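Local coordinates for cytochrome c-552/4 domain-containing protein (PDB 4QO5) that binds eight c-type hemes in a membrane-associated archaeal cytochrome and probably carries electrons along them, at residues Pro48-Ala51 against Trp52-Pro55; Val61-Leu65 against Asp66-Ala70. All coordinates share one frame; numbering follows the deposited sequence.

Contact 1. Residues Pro48-Ala51 against Trp52-Pro55; sequences PAEA and WQKP. With HEC (heme c), chain D.
With chi1 of Lys54 at -63°, CG stands beside the backbone N, and the remaining torsions are all near 180°, so the chain runs out straight past the Ala51 carbonyl toward a heme c propionate. Its CB lies 3.4 Å from Ala51 O, and at the far end NZ donates a hydrogen bond of 2.7 Å to heme O2D. On the helix itself, Ala51 turns CB to within 3.5 Å of CGD of the same propionate. Cutting Lys54 back to an alanine removes the methylenes between Ala51 O and O1D and would probably cost the propionate its bond from NZ. Gln53 shares the first torsion (chi1 -65°) but leads elsewhere, laying CG 3.4 Å from Ala49 O. Beneath these side chains the backbone closes in steps: Trp52 N bonds to Pro48 O at 3.0 Å, an i to i+4 link, after which Gln53 N to Glu50 O and Lys54 N to Ala51 O are i to i+3. The Trp52 ring presents its edge to Pro48 O, while NE1 is bonded to Thr63 O. The arrangement is a short helix ending in a type I beta turn that delivers a lysine to a heme propionate.

Contact 2. Residues Val61-Leu65 against Asp66-Ala70; sequences VSTPL and DEIPA. With HEC (heme c), chain D.
Pro64 O accepts the N-H of Glu67 at 2.9 Å, the shortest polar bond across this turn, with an N-H...O angle of 151°. The next bond follows one residue on, from Ile68 N to Leu65 O at 3.1 Å. Both bonds span three residues, the i to i+3 spacing of a short 3-10 segment. Two acidic side chains touch the Pro64 ring: Glu67 OE2 lies 3.5 Å from CG, and Asp66 OD1 is 3.6 Å from CB. These are van der Waals contacts, and the other carboxylate oxygen of Glu67, OE1, forms a salt bridge with Arg115. Ile68 turns back onto Thr63. Its chi1 of -65° places CG1 beside the backbone N, from where it meets Thr63 CG2 at 4.0 Å, and CD1 ends 3.6 Å from Thr63 O. Leu65 adds a looser apolar touch, CD1 to Ile68 CD1 at 4.4 Å. Val61 touches the heme through CG1, 3.5 Å from C2D of a pyrrole ring. The whole turn lies in the loop between helices 48-51 and 70-73: Ile68 packs on Pro48 of the first, Arg73 of the second bonds to Ile68 O, and Thr63 OG1 is held by Ala111 O and Arg115 N near the ends of helices 107-110 and 115-122.

Contact 1 comes first along the chain and contact 2 follows after a short connection, their centres 10 Å apart. The first takes in helix 48-51 and its exit; the second lies wholly in the loop that runs on to helix 70-73. They touch directly: Trp52 NE1 packs 3.4 Å from Val61 CG2, and Ala51 CB lies on the same Val61 CG2 at 3.6 Å. Both reach one heme c, whose iron has Met43 and His114 as axial ligands. This folded-back segment therefore forms part of the wall of a single heme pocket, together with Glu60 and Ile226, whose backbone N atoms also bond to the heme.

Contact 1. Residues Pro48-Ala51 against Trp52-Pro55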
loop_
_atom_site.group_PDB
_atom_site.type_symbol
_atom_site.label_atom_id
_atom_site.label_comp_id
_atom_site.label_asym_id
_atom_site.label_seq_id
_atom_site.Cartn_x
_atom_site.Cartn_y
_atom_site.Cartn_z
ATOM N N PRO A 48 -13.578 -20.349 33.223
ATOM C CA PRO A 48 -13.774 -19.115 33.993
ATOM C C PRO A 48 -13.282 -19.232 35.431
ATOM O O PRO A 48 -12.679 -18.287 35.950
ATOM C CB PRO A 48 -15.293 -18.926 33.945
ATOM C CG PRO A 48 -15.653 -19.487 32.581
ATOM C CD PRO A 48 -14.794 -20.720 32.470
ATOM N N ALA A 49 -13.500 -20.384 36.061
ATOM C CA ALA A 49 -13.011 -20.588 37.423
ATOM C C ALA A 49 -11.474 -20.555 37.506
ATOM O O ALA A 49 -10.912 -20.042 38.476
ATOM C CB ALA A 49 -13.555 -21.887 37.998
ATOM N N GLU A 50 -10.807 -21.103 36.491
ATOM C CA GLU A 50 -9.345 -21.034 36.409
ATOM C C GLU A 50 -8.844 -19.617 36.167
ATOM O O GLU A 50 -7.847 -19.195 36.760
ATOM C CB GLU A 50 -8.820 -21.974 35.309
ATOM C CG GLU A 50 -8.948 -23.445 35.707
ATOM C CD GLU A 50 -8.765 -24.423 34.550
ATOM O OE1 GLU A 50 -8.719 -25.639 34.846
ATOM O OE2 GLU A 50 -8.678 -23.992 33.369
ATOM N N ALA A 51 -9.518 -18.882 35.285
ATOM C CA ALA A 51 -9.109 -17.507 35.005
ATOM C C ALA A 51 -9.228 -16.651 36.261
ATOM O O ALA A 51 -8.376 -15.800 36.523
ATOM C CB ALA A 51 -9.928 -16.920 33.889
ATOM N N TRP A 52 -10.276 -16.883 37.044
ATOM C CA TRP A 52 -10.447 -16.122 38.284
ATOM C C TRP A 52 -9.383 -16.387 39.363
ATOM O O TRP A 52 -9.264 -15.616 40.316
ATOM C CB TRP A 52 -11.879 -16.242 38.847
ATOM C CG TRP A 52 -12.751 -15.156 38.289
ATOM C CD1 TRP A 52 -13.687 -15.274 37.303
ATOM C CD2 TRP A 52 -12.713 -13.772 38.648
ATOM N NE1 TRP A 52 -14.249 -14.049 37.039
ATOM C CE2 TRP A 52 -13.661 -13.109 37.848
ATOM C CE3 TRP A 52 -11.963 -13.029 39.566
ATOM C CZ2 TRP A 52 -13.886 -11.740 37.944
ATOM C CZ3 TRP A 52 -12.187 -11.666 39.661
ATOM C CH2 TRP A 52 -13.142 -11.035 38.856
ATOM N N GLN A 53 -8.597 -17.451 39.203
ATOM C CA GLN A 53 -7.508 -17.730 40.141
ATOM C C GLN A 53 -6.277 -16.859 39.876
ATOM O O GLN A 53 -5.416 -16.731 40.743
ATOM C CB GLN A 53 -7.090 -19.198 40.069
ATOM C CG GLN A 53 -8.159 -20.174 40.523
ATOM C CD GLN A 53 -7.820 -21.606 40.154
ATOM O OE1 GLN A 53 -6.645 -21.957 39.997
ATOM N NE2 GLN A 53 -8.847 -22.439 39.997
ATOM N N LYS A 54 -6.201 -16.278 38.682
ATOM C CA LYS A 54 -5.035 -15.494 38.270
ATOM C C LYS A 54 -5.046 -14.113 38.927
ATOM O O LYS A 54 -6.112 -13.605 39.276
ATOM C CB LYS A 54 -5.017 -15.354 36.746
ATOM C CG LYS A 54 -4.867 -16.680 36.017
ATOM C CD LYS A 54 -5.006 -16.507 34.515
ATOM C CE LYS A 54 -4.896 -17.847 33.807
ATOM N NZ LYS A 54 -4.866 -17.724 32.315
ATOM N N PRO A 55 -3.861 -13.498 39.086
ATOM C CA PRO A 55 -3.788 -12.156 39.688
ATOM C C PRO A 55 -4.504 -11.133 38.807
ATOM O O PRO A 55 -4.598 -11.343 37.594
ATOM C CB PRO A 55 -2.286 -11.855 39.704
ATOM C CG PRO A 55 -1.603 -13.183 39.532
ATOM C CD PRO A 55 -2.533 -14.031 38.730
HETATM FE FE HEC D . -13.710 -14.738 26.399
HETATM C CHA HEC D . -10.382 -14.886 27.176
HETATM C CHB HEC D . -13.042 -12.347 24.033
HETATM C CHC HEC D . -16.908 -14.907 25.409
HETATM C CHD HEC D . -14.480 -16.781 29.046
HETATM N NA HEC D . -12.027 -13.816 25.713
HETATM C C1A HEC D . -10.744 -14.024 26.172
HETATM C C2A HEC D . -9.835 -13.219 25.386
HETATM C C3A HEC D . -10.588 -12.515 24.521
HETATM C C4A HEC D . -11.973 -12.875 24.714
HETATM C CMA HEC D . -10.103 -11.492 23.472
HETATM C CAA HEC D . -8.289 -13.164 25.585
HETATM C CBA HEC D . -7.651 -14.058 24.515
HETATM C CGA HEC D . -6.146 -13.911 24.508
HETATM O O1A HEC D . -5.536 -13.459 25.513
HETATM O O2A HEC D . -5.546 -14.266 23.464
HETATM N NB HEC D . -14.705 -13.770 25.073
HETATM C C1B HEC D . -14.289 -12.889 24.103
HETATM C C2B HEC D . -15.352 -12.638 23.188
HETATM C C3B HEC D . -16.386 -13.424 23.575
HETATM C C4B HEC D . -16.012 -14.119 24.747
HETATM C CMB HEC D . -15.188 -11.688 21.983
HETATM C CAB HEC D . -17.774 -13.748 23.028
HETATM C CBB HEC D . -17.783 -13.791 21.457
HETATM N NC HEC D . -15.398 -15.607 27.116
HETATM C C1C HEC D . -16.632 -15.610 26.544
HETATM C C2C HEC D . -17.586 -16.227 27.454
HETATM C C3C HEC D . -16.815 -16.992 28.266
HETATM C C4C HEC D . -15.480 -16.452 28.188
HETATM C CMC HEC D . -18.975 -16.635 26.892
HETATM C CAC HEC D . -17.134 -18.015 29.401
HETATM C CBC HEC D . -18.413 -18.873 29.269
HETATM N ND HEC D . -12.645 -15.668 27.848
HETATM C C1D HEC D . -13.156 -16.493 28.834
HETATM C C2D HEC D . -12.096 -17.036 29.626
HETATM C C3D HEC D . -10.817 -16.448 29.066
HETATM C C4D HEC D . -11.240 -15.593 27.975
HETATM C CMD HEC D . -12.203 -18.009 30.819
HETATM C CAD HEC D . -9.404 -16.739 29.607
HETATM C CBD HEC D . -9.079 -15.601 30.578
HETATM C CGD HEC D . -7.775 -15.825 31.303
HETATM O O1D HEC D . -7.403 -14.972 32.173
HETATM O O2D HEC D . -7.116 -16.853 31.013
#

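Contact 2. Residues Val61-Leu65 against Asp66-Ala70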
loop_
_atom_site.group_PDB
_atom_site.type_symbol
_atom_site.label_atom_id
_atom_site.label_comp_id
_atom_site.label_asym_id
_atom_site.label_seq_id
_atom_site.Cartn_x
_atom_site.Cartn_y
_atom_site.Cartn_z
ATOM N N VAL A 61 -10.796 -12.246 32.398
ATOM C CA VAL A 61 -12.248 -12.332 32.585
ATOM C C VAL A 61 -12.608 -11.214 33.548
ATOM O O VAL A 61 -11.749 -10.767 34.305
ATOM C CB VAL A 61 -12.699 -13.664 33.216
ATOM C CG1 VAL A 61 -12.558 -14.797 32.224
ATOM C CG2 VAL A 61 -11.924 -13.943 34.500
ATOM N N SER A 62 -13.854 -10.744 33.528
ATOM C CA SER A 62 -14.197 -9.626 34.383
ATOM C C SER A 62 -15.557 -9.745 35.062
ATOM O O SER A 62 -15.791 -9.090 36.057
ATOM C CB SER A 62 -14.096 -8.299 33.628
ATOM O OG SER A 62 -15.044 -8.236 32.584
ATOM N N THR A 63 -16.440 -10.597 34.549
ATOM C CA THR A 63 -17.673 -10.867 35.280
ATOM C C THR A 63 -17.333 -11.699 36.512
ATOM O O THR A 63 -16.699 -12.738 36.387
ATOM C CB THR A 63 -18.692 -11.629 34.428
ATOM O OG1 THR A 63 -18.941 -10.916 33.209
ATOM C CG2 THR A 63 -20.010 -11.791 35.197
ATOM N N PRO A 64 -17.753 -11.249 37.712
ATOM C CA PRO A 64 -17.416 -12.004 38.925
ATOM C C PRO A 64 -17.830 -13.465 38.819
ATOM O O PRO A 64 -18.877 -13.746 38.244
ATOM C CB PRO A 64 -18.233 -11.300 40.012
ATOM C CG PRO A 64 -18.375 -9.902 39.513
ATOM C CD PRO A 64 -18.502 -10.017 38.018
ATOM N N LEU A 65 -17.023 -14.372 39.363
ATOM C CA LEU A 65 -17.273 -15.795 39.184
ATOM C C LEU A 65 -18.661 -16.188 39.660
ATOM O O LEU A 65 -19.340 -16.970 38.991
ATOM C CB LEU A 65 -16.216 -16.653 39.883
ATOM C CG LEU A 65 -16.274 -18.160 39.603
ATOM C CD1 LEU A 65 -16.113 -18.515 38.113
ATOM C CD2 LEU A 65 -15.205 -18.862 40.429
ATOM N N ASP A 66 -19.095 -15.638 40.796
ATOM C CA ASP A 66 -20.404 -16.009 41.328
ATOM C C ASP A 66 -21.583 -15.449 40.520
ATOM O O ASP A 66 -22.739 -15.776 40.793
ATOM C CB ASP A 66 -20.534 -15.664 42.827
ATOM C CG ASP A 66 -20.387 -14.176 43.118
ATOM O OD1 ASP A 66 -20.262 -13.373 42.173
ATOM O OD2 ASP A 66 -20.416 -13.800 44.312
ATOM N N GLU A 67 -21.290 -14.612 39.531
ATOM C CA GLU A 67 -22.317 -14.085 38.639
ATOM C C GLU A 67 -22.267 -14.725 37.253
ATOM O O GLU A 67 -23.058 -14.383 36.376
ATOM C CB GLU A 67 -22.196 -12.569 38.525
ATOM C CG GLU A 67 -22.397 -11.869 39.877
ATOM C CD GLU A 67 -22.502 -10.360 39.748
ATOM O OE1 GLU A 67 -23.326 -9.889 38.933
ATOM O OE2 GLU A 67 -21.763 -9.648 40.462
ATOM N N ILE A 68 -21.309 -15.623 37.049
ATOM C CA ILE A 68 -21.255 -16.425 35.822
ATOM C C ILE A 68 -22.085 -17.668 36.114
ATOM O O ILE A 68 -21.937 -18.261 37.177
ATOM C CB ILE A 68 -19.809 -16.835 35.488
ATOM C CG1 ILE A 68 -18.960 -15.602 35.171
ATOM C CG2 ILE A 68 -19.748 -17.831 34.316
ATOM C CD1 ILE A 68 -17.494 -15.933 34.829
ATOM N N PRO A 69 -22.967 -18.056 35.183
ATOM C CA PRO A 69 -23.823 -19.236 35.408
ATOM C C PRO A 69 -22.999 -20.479 35.782
ATOM O O PRO A 69 -21.958 -20.754 35.173
ATOM C CB PRO A 69 -24.508 -19.433 34.056
ATOM C CG PRO A 69 -24.521 -18.064 33.425
ATOM C CD PRO A 69 -23.245 -17.392 33.895
ATOM N N ALA A 70 -23.463 -21.209 36.789
ATOM C CA ALA A 70 -22.734 -22.352 37.343
ATOM C C ALA A 70 -22.293 -23.376 36.302
ATOM O O ALA A 70 -21.192 -23.909 36.389
ATOM C CB ALA A 70 -23.566 -23.032 38.433
HETATM FE FE HEC D . -13.710 -14.738 26.399
HETATM C CHA HEC D . -10.382 -14.886 27.176
HETATM C CHB HEC D . -13.042 -12.347 24.033
HETATM C CHC HEC D . -16.908 -14.907 25.409
HETATM C CHD HEC D . -14.480 -16.781 29.046
HETATM N NA HEC D . -12.027 -13.816 25.713
HETATM C C1A HEC D . -10.744 -14.024 26.172
HETATM C C2A HEC D . -9.835 -13.219 25.386
HETATM C C3A HEC D . -10.588 -12.515 24.521
HETATM C C4A HEC D . -11.973 -12.875 24.714
HETATM C CMA HEC D . -10.103 -11.492 23.472
HETATM C CAA HEC D . -8.289 -13.164 25.585
HETATM C CBA HEC D . -7.651 -14.058 24.515
HETATM C CGA HEC D . -6.146 -13.911 24.508
HETATM O O1A HEC D . -5.536 -13.459 25.513
HETATM O O2A HEC D . -5.546 -14.266 23.464
HETATM N NB HEC D . -14.705 -13.770 25.073
HETATM C C1B HEC D . -14.289 -12.889 24.103
HETATM C C2B HEC D . -15.352 -12.638 23.188
HETATM C C3B HEC D . -16.386 -13.424 23.575
HETATM C C4B HEC D . -16.012 -14.119 24.747
HETATM C CMB HEC D . -15.188 -11.688 21.983
HETATM C CAB HEC D . -17.774 -13.748 23.028
HETATM C CBB HEC D . -17.783 -13.791 21.457
HETATM N NC HEC D . -15.398 -15.607 27.116
HETATM C C1C HEC D . -16.632 -15.610 26.544
HETATM C C2C HEC D . -17.586 -16.227 27.454
HETATM C C3C HEC D . -16.815 -16.992 28.266
HETATM C C4C HEC D . -15.480 -16.452 28.188
HETATM C CMC HEC D . -18.975 -16.635 26.892
HETATM C CAC HEC D . -17.134 -18.015 29.401
HETATM C CBC HEC D . -18.413 -18.873 29.269
HETATM N ND HEC D . -12.645 -15.668 27.848
HETATM C C1D HEC D . -13.156 -16.493 28.834
HETATM C C2D HEC D . -12.096 -17.036 29.626
HETATM C C3D HEC D . -10.817 -16.448 29.066
HETATM C C4D HEC D . -11.240 -15.593 27.975
HETATM C CMD HEC D . -12.203 -18.009 30.819
HETATM C CAD HEC D . -9.404 -16.739 29.607
HETATM C CBD HEC D . -9.079 -15.601 30.578
HETATM C CGD HEC D . -7.775 -15.825 31.303
HETATM O O1D HEC D . -7.403 -14.972 32.173
HETATM O O2D HEC D . -7.116 -16.853 31.013
#